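Local coordinates for protein disulphide isomerase (Xylella fastidiosa, PDB 3FK8) that probably acts as a thiol-disulphide isomerase of the thioredoxin family, at residues K30-C44 / P87-S100. Sequence-based numbering, arbitrary orientation. Where two conformers were deposited one is given.
With FMT (formic acid), chain B.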
loop_
_atom_site.group_PDB
_atom_site.type_symbol
_atom_site.label_atom_id
_atom_site.label_comp_id
_atom_site.label_asym_id
_atom_site.label_seq_id
_atom_site.Cartn_x
_atom_site.Cartn_y
_atom_site.Cartn_z
ATOM N N LYS A 30 -7.452 9.010 10.825
ATOM C CA LYS A 30 -6.912 7.695 10.516
ATOM C C LYS A 30 -5.612 7.822 9.749
ATOM O O LYS A 30 -5.408 8.784 9.008
ATOM C CB LYS A 30 -7.872 6.886 9.656
ATOM C CG LYS A 30 -9.121 6.416 10.387
ATOM C CD LYS A 30 -10.178 6.093 9.390
ATOM C CE LYS A 30 -9.987 4.739 8.794
ATOM N NZ LYS A 30 -11.272 4.267 8.220
ATOM N N PRO A 31 -4.710 6.869 9.954
ATOM C CA PRO A 31 -3.525 6.803 9.082
ATOM C C PRO A 31 -3.904 6.412 7.646
ATOM O O PRO A 31 -4.973 5.797 7.399
ATOM C CB PRO A 31 -2.697 5.697 9.738
ATOM C CG PRO A 31 -3.671 4.829 10.437
ATOM C CD PRO A 31 -4.782 5.729 10.891
ATOM N N THR A 32 -3.042 6.772 6.708
ATOM C CA THR A 32 -3.191 6.389 5.312
ATOM C C THR A 32 -2.146 5.338 4.956
ATOM O O THR A 32 -0.981 5.447 5.340
ATOM C CB THR A 32 -3.019 7.604 4.420
ATOM O OG1 THR A 32 -4.029 8.553 4.750
ATOM C CG2 THR A 32 -3.107 7.246 2.918
ATOM N N LEU A 33 -2.583 4.304 4.253
ATOM C CA LEU A 33 -1.722 3.258 3.762
ATOM C C LEU A 33 -1.480 3.461 2.270
ATOM O O LEU A 33 -2.413 3.463 1.478
ATOM C CB LEU A 33 -2.464 1.966 3.982
ATOM C CG LEU A 33 -1.827 0.691 3.571
ATOM C CD1 LEU A 33 -0.563 0.475 4.412
ATOM C CD2 LEU A 33 -2.781 -0.499 3.729
ATOM N N LEU A 34 -0.230 3.704 1.930
ATOM C CA LEU A 34 0.185 3.787 0.531
ATOM C C LEU A 34 0.798 2.435 0.122
ATOM O O LEU A 34 1.742 1.971 0.775
ATOM C CB LEU A 34 1.237 4.853 0.374
ATOM C CG LEU A 34 0.928 6.265 0.835
ATOM C CD1 LEU A 34 2.034 7.254 0.507
ATOM C CD2 LEU A 34 -0.399 6.732 0.262
ATOM N N VAL A 35 0.236 1.830 -0.913
ATOM C CA VAL A 35 0.693 0.516 -1.371
ATOM C C VAL A 35 1.299 0.682 -2.734
ATOM O O VAL A 35 0.602 1.025 -3.704
ATOM C CB VAL A 35 -0.447 -0.535 -1.429
ATOM C CG1 VAL A 35 0.132 -1.885 -1.755
ATOM C CG2 VAL A 35 -1.238 -0.535 -0.104
ATOM N N PHE A 36 2.623 0.514 -2.811
ATOM C CA PHE A 36 3.364 0.664 -4.084
ATOM C C PHE A 36 3.549 -0.699 -4.739
ATOM O O PHE A 36 4.047 -1.635 -4.113
ATOM C CB PHE A 36 4.734 1.255 -3.801
ATOM C CG PHE A 36 4.712 2.679 -3.328
ATOM C CD1 PHE A 36 4.975 3.726 -4.237
ATOM C CD2 PHE A 36 4.444 3.006 -1.997
ATOM C CE1 PHE A 36 4.962 5.056 -3.788
ATOM C CE2 PHE A 36 4.449 4.352 -1.575
ATOM C CZ PHE A 36 4.705 5.336 -2.442
ATOM N N GLY A 37 3.208 -0.815 -6.020
ATOM C CA GLY A 37 3.319 -2.101 -6.683
ATOM C C GLY A 37 3.010 -1.943 -8.153
ATOM O O GLY A 37 2.977 -0.819 -8.691
ATOM N N ALA A 38 2.751 -3.059 -8.830
ATOM C CA ALA A 38 2.461 -3.012 -10.249
ATOM C C ALA A 38 1.720 -4.282 -10.608
ATOM O O ALA A 38 1.863 -5.327 -9.956
ATOM C CB ALA A 38 3.724 -2.894 -11.080
ATOM N N ASN A 39 1.005 -4.256 -11.734
ATOM C CA ASN A 39 0.193 -5.396 -12.140
ATOM C C ASN A 39 0.983 -6.601 -12.606
ATOM O O ASN A 39 0.474 -7.715 -12.513
ATOM C CB ASN A 39 -0.801 -4.952 -13.226
ATOM C CG ASN A 39 -1.849 -4.009 -12.689
ATOM O OD1 ASN A 39 -2.334 -4.165 -11.576
ATOM N ND2 ASN A 39 -2.176 -2.991 -13.460
ATOM N N TRP A 40 2.204 -6.391 -13.083
ATOM C CA TRP A 40 3.041 -7.509 -13.536
ATOM C C TRP A 40 3.573 -8.326 -12.389
ATOM O O TRP A 40 4.054 -9.431 -12.621
ATOM C CB TRP A 40 4.209 -7.015 -14.417
ATOM C CG TRP A 40 5.131 -6.113 -13.712
ATOM C CD1 TRP A 40 5.121 -4.716 -13.757
ATOM C CD2 TRP A 40 6.223 -6.473 -12.832
ATOM N NE1 TRP A 40 6.130 -4.229 -12.954
ATOM C CE2 TRP A 40 6.808 -5.264 -12.357
ATOM C CE3 TRP A 40 6.757 -7.691 -12.386
ATOM C CZ2 TRP A 40 7.912 -5.254 -11.487
ATOM C CZ3 TRP A 40 7.841 -7.679 -11.539
ATOM C CH2 TRP A 40 8.412 -6.469 -11.086
ATOM N N CYS A 41 3.559 -7.783 -11.167
ATOM C CA CYS A 41 4.228 -8.432 -10.063
ATOM C C CYS A 41 3.316 -9.393 -9.312
ATOM O O CYS A 41 2.270 -9.006 -8.774
ATOM C CB CYS A 41 4.718 -7.368 -9.140
ATOM S SG CYS A 41 5.448 -8.108 -7.600
ATOM N N THR A 42 3.690 -10.666 -9.352
ATOM C CA THR A 42 2.830 -11.688 -8.785
ATOM C C THR A 42 2.693 -11.502 -7.269
ATOM O O THR A 42 1.647 -11.814 -6.718
ATOM C CB THR A 42 3.273 -13.121 -9.216
ATOM O OG1 THR A 42 4.593 -13.422 -8.716
ATOM C CG2 THR A 42 3.272 -13.179 -10.714
ATOM N N ASP A 43 3.738 -10.998 -6.572
ATOM C CA ASP A 43 3.580 -10.712 -5.159
ATOM C C ASP A 43 2.616 -9.588 -4.883
ATOM O O ASP A 43 1.821 -9.625 -3.936
ATOM C CB ASP A 43 4.947 -10.434 -4.554
ATOM C CG ASP A 43 5.848 -11.631 -4.701
ATOM O OD1 ASP A 43 5.660 -12.629 -3.937
ATOM O OD2 ASP A 43 6.703 -11.633 -5.597
ATOM N N CYS A 44 2.601 -8.577 -5.764
ATOM C CA CYS A 44 1.624 -7.496 -5.623
ATOM C C CYS A 44 0.200 -7.985 -5.854
ATOM O O CYS A 44 -0.728 -7.579 -5.135
ATOM C CB CYS A 44 1.900 -6.412 -6.635
ATOM S SG CYS A 44 3.479 -5.530 -6.391
ATOM N N PRO A 87 10.195 3.501 -0.456
ATOM C CA PRO A 87 9.742 2.184 -0.015
ATOM C C PRO A 87 10.054 1.072 -1.038
ATOM O O PRO A 87 10.216 -0.070 -0.644
ATOM C CB PRO A 87 8.209 2.379 0.093
ATOM C CG PRO A 87 7.914 3.553 -0.776
ATOM C CD PRO A 87 9.057 4.441 -0.556
ATOM N N ILE A 88 10.082 1.390 -2.331
ATOM C CA ILE A 88 10.217 0.345 -3.349
ATOM C C ILE A 88 11.638 -0.091 -3.569
ATOM O O ILE A 88 11.876 -1.072 -4.259
ATOM C CB ILE A 88 9.624 0.759 -4.717
ATOM C CG1 ILE A 88 10.484 1.821 -5.427
ATOM C CG2 ILE A 88 8.186 1.171 -4.514
ATOM C CD1 ILE A 88 9.922 2.267 -6.757
ATOM N N GLN A 89 12.607 0.632 -3.019
ATOM C CA GLN A 89 13.999 0.268 -3.365
ATOM C C GLN A 89 14.401 -1.086 -2.782
ATOM O O GLN A 89 15.317 -1.731 -3.240
ATOM C CB GLN A 89 14.955 1.458 -3.110
ATOM C CG GLN A 89 14.712 2.660 -4.097
ATOM C CD GLN A 89 15.737 3.807 -4.040
ATOM O OE1 GLN A 89 16.593 3.874 -3.154
ATOM N NE2 GLN A 89 15.612 4.743 -4.992
ATOM N N ASP A 90 13.616 -1.532 -1.842
ATOM C CA ASP A 90 13.817 -2.693 -1.149
ATOM C C ASP A 90 12.896 -3.849 -1.646
ATOM O O ASP A 90 12.873 -4.917 -1.031
ATOM C CB ASP A 90 13.656 -2.311 0.348
ATOM C CG ASP A 90 14.730 -1.313 0.817
ATOM O OD1 ASP A 90 15.935 -1.611 0.684
ATOM O OD2 ASP A 90 14.391 -0.210 1.302
ATOM N N GLY A 91 12.173 -3.614 -2.771
ATOM C CA GLY A 91 11.268 -4.550 -3.445
ATOM C C GLY A 91 9.802 -4.101 -3.395
ATOM O O GLY A 91 9.434 -3.300 -2.532
ATOM N N ILE A 92 8.988 -4.672 -4.280
ATOM C CA ILE A 92 7.538 -4.501 -4.273
ATOM C C ILE A 92 6.835 -5.840 -4.056
ATOM O O ILE A 92 7.378 -6.898 -4.368
ATOM C CB ILE A 92 7.004 -3.778 -5.569
ATOM C CG1 ILE A 92 7.443 -4.553 -6.813
ATOM C CG2 ILE A 92 7.430 -2.299 -5.587
ATOM C CD1 ILE A 92 6.703 -4.065 -8.059
ATOM N N PRO A 93 5.617 -5.812 -3.495
ATOM C CA PRO A 93 4.906 -4.622 -3.008
ATOM C C PRO A 93 5.567 -4.044 -1.802
ATOM O O PRO A 93 6.239 -4.743 -1.055
ATOM C CB PRO A 93 3.503 -5.172 -2.673
ATOM C CG PRO A 93 3.773 -6.623 -2.335
ATOM C CD PRO A 93 4.859 -7.054 -3.272
ATOM N N ALA A 94 5.403 -2.749 -1.609
ATOM C CA ALA A 94 5.956 -2.003 -0.468
ATOM C C ALA A 94 4.907 -1.079 0.068
ATOM O O ALA A 94 4.030 -0.646 -0.663
ATOM C CB ALA A 94 7.189 -1.235 -0.880
ATOM N N VAL A 95 4.965 -0.782 1.359
ATOM C CA VAL A 95 3.956 0.084 1.947
ATOM C C VAL A 95 4.585 1.233 2.736
ATOM O O VAL A 95 5.712 1.114 3.243
ATOM C CB VAL A 95 2.848 -0.652 2.761
ATOM C CG1 VAL A 95 2.085 -1.788 1.915
ATOM C CG2 VAL A 95 3.437 -1.288 3.889
ATOM N N VAL A 96 3.835 2.324 2.793
ATOM C CA VAL A 96 4.128 3.455 3.677
ATOM C C VAL A 96 2.871 3.692 4.501
ATOM O O VAL A 96 1.781 3.730 3.955
ATOM C CB VAL A 96 4.492 4.742 2.882
ATOM C CG1 VAL A 96 4.785 5.920 3.812
ATOM C CG2 VAL A 96 5.640 4.482 1.976
ATOM N N VAL A 97 3.027 3.889 5.811
ATOM C CA VAL A 97 1.908 4.281 6.667
ATOM C C VAL A 97 2.179 5.760 6.979
ATOM O O VAL A 97 3.250 6.109 7.491
ATOM C CB VAL A 97 1.910 3.465 7.997
ATOM C CG1 VAL A 97 0.835 3.970 8.975
ATOM C CG2 VAL A 97 1.765 1.965 7.705
ATOM N N VAL A 98 1.233 6.624 6.645
ATOM C CA VAL A 98 1.358 8.044 6.943
ATOM C C VAL A 98 0.327 8.345 8.031
ATOM O O VAL A 98 -0.862 8.011 7.882
ATOM C CB VAL A 98 1.060 8.887 5.667
ATOM C CG1 VAL A 98 1.305 10.396 5.882
ATOM C CG2 VAL A 98 1.926 8.350 4.504
ATOM N N ASN A 99 0.739 9.019 9.091
ATOM C CA ASN A 99 -0.191 9.368 10.167
ATOM C C ASN A 99 -1.157 10.421 9.697
ATOM O O ASN A 99 -1.014 11.027 8.636
ATOM C CB ASN A 99 0.566 9.881 11.393
ATOM C CG ASN A 99 1.262 8.782 12.129
ATOM O OD1 ASN A 99 0.810 7.622 12.155
ATOM N ND2 ASN A 99 2.378 9.124 12.729
ATOM N N SER A 100 -2.168 10.633 10.543
ATOM C CA SER A 100 -3.266 11.528 10.207
ATOM C C SER A 100 -2.807 12.973 10.039
ATOM O O SER A 100 -3.505 13.774 9.445
ATOM C CB SER A 100 -4.386 11.406 11.257
ATOM O OG SER A 100 -3.881 11.665 12.570
HETATM C C FMT B . 7.046 -11.059 -10.407
HETATM O O1 FMT B . 6.132 -11.473 -11.145
HETATM O O2 FMT B . 6.958 -10.818 -9.191
HETATM O O HOH W 1 -3.604 9.897 7.175
#
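Thr-32, Leu-34 and Phe-36 each exchange two backbone hydrogen bonds, with Val-98, Val-96 and Ala-94 respectively. Strands 32-37 and 94-98 are thus antiparallel neighbours, 161° apart in direction. Between these pairs, Leu-33 faces Val-97 and Val-35 faces Val-95 as non-hydrogen-bonded pairs.

Apolar packing follows on both faces of the sheet. Pro-87 CG sits over one face of the Phe-36 ring in a CH-pi contact, 3.9 Å from the centroid. Ile-88 CG2 meets Phe-36 CB at 3.5 Å, and Val-96 CG2 approaches Phe-36 CE2 obliquely. On the sheet face that carries Leu-33, Val-35, Val-95 and Val-97, Leu-33 CD1 reaches Val-95 CB.

The sulfur contacts lie at the CxxC motif. With chi1 at 174°, Cys-41 SG swings away from its own N and accepts from Cys-44 N at 3.4 Å, an N-cap on helix 42-51. Cys-44 SG accepts from Ala-38 N and lies 3.6 Å from Pro-93 N. The peptide bond before Pro-93 is cis, as in thioredoxins, where this proline faces the redox cysteines. Ile-92 CD1 packs on Cys-44 SG and, at 3.8 Å, on Trp-40 CZ2.

The two strands are central in the mixed sheet, between strands 65-70 and 104-107. Helix 14-28 covers Thr-32, Leu-34 and Val-98, and helix 78-83 touches Phe-36 and Pro-87.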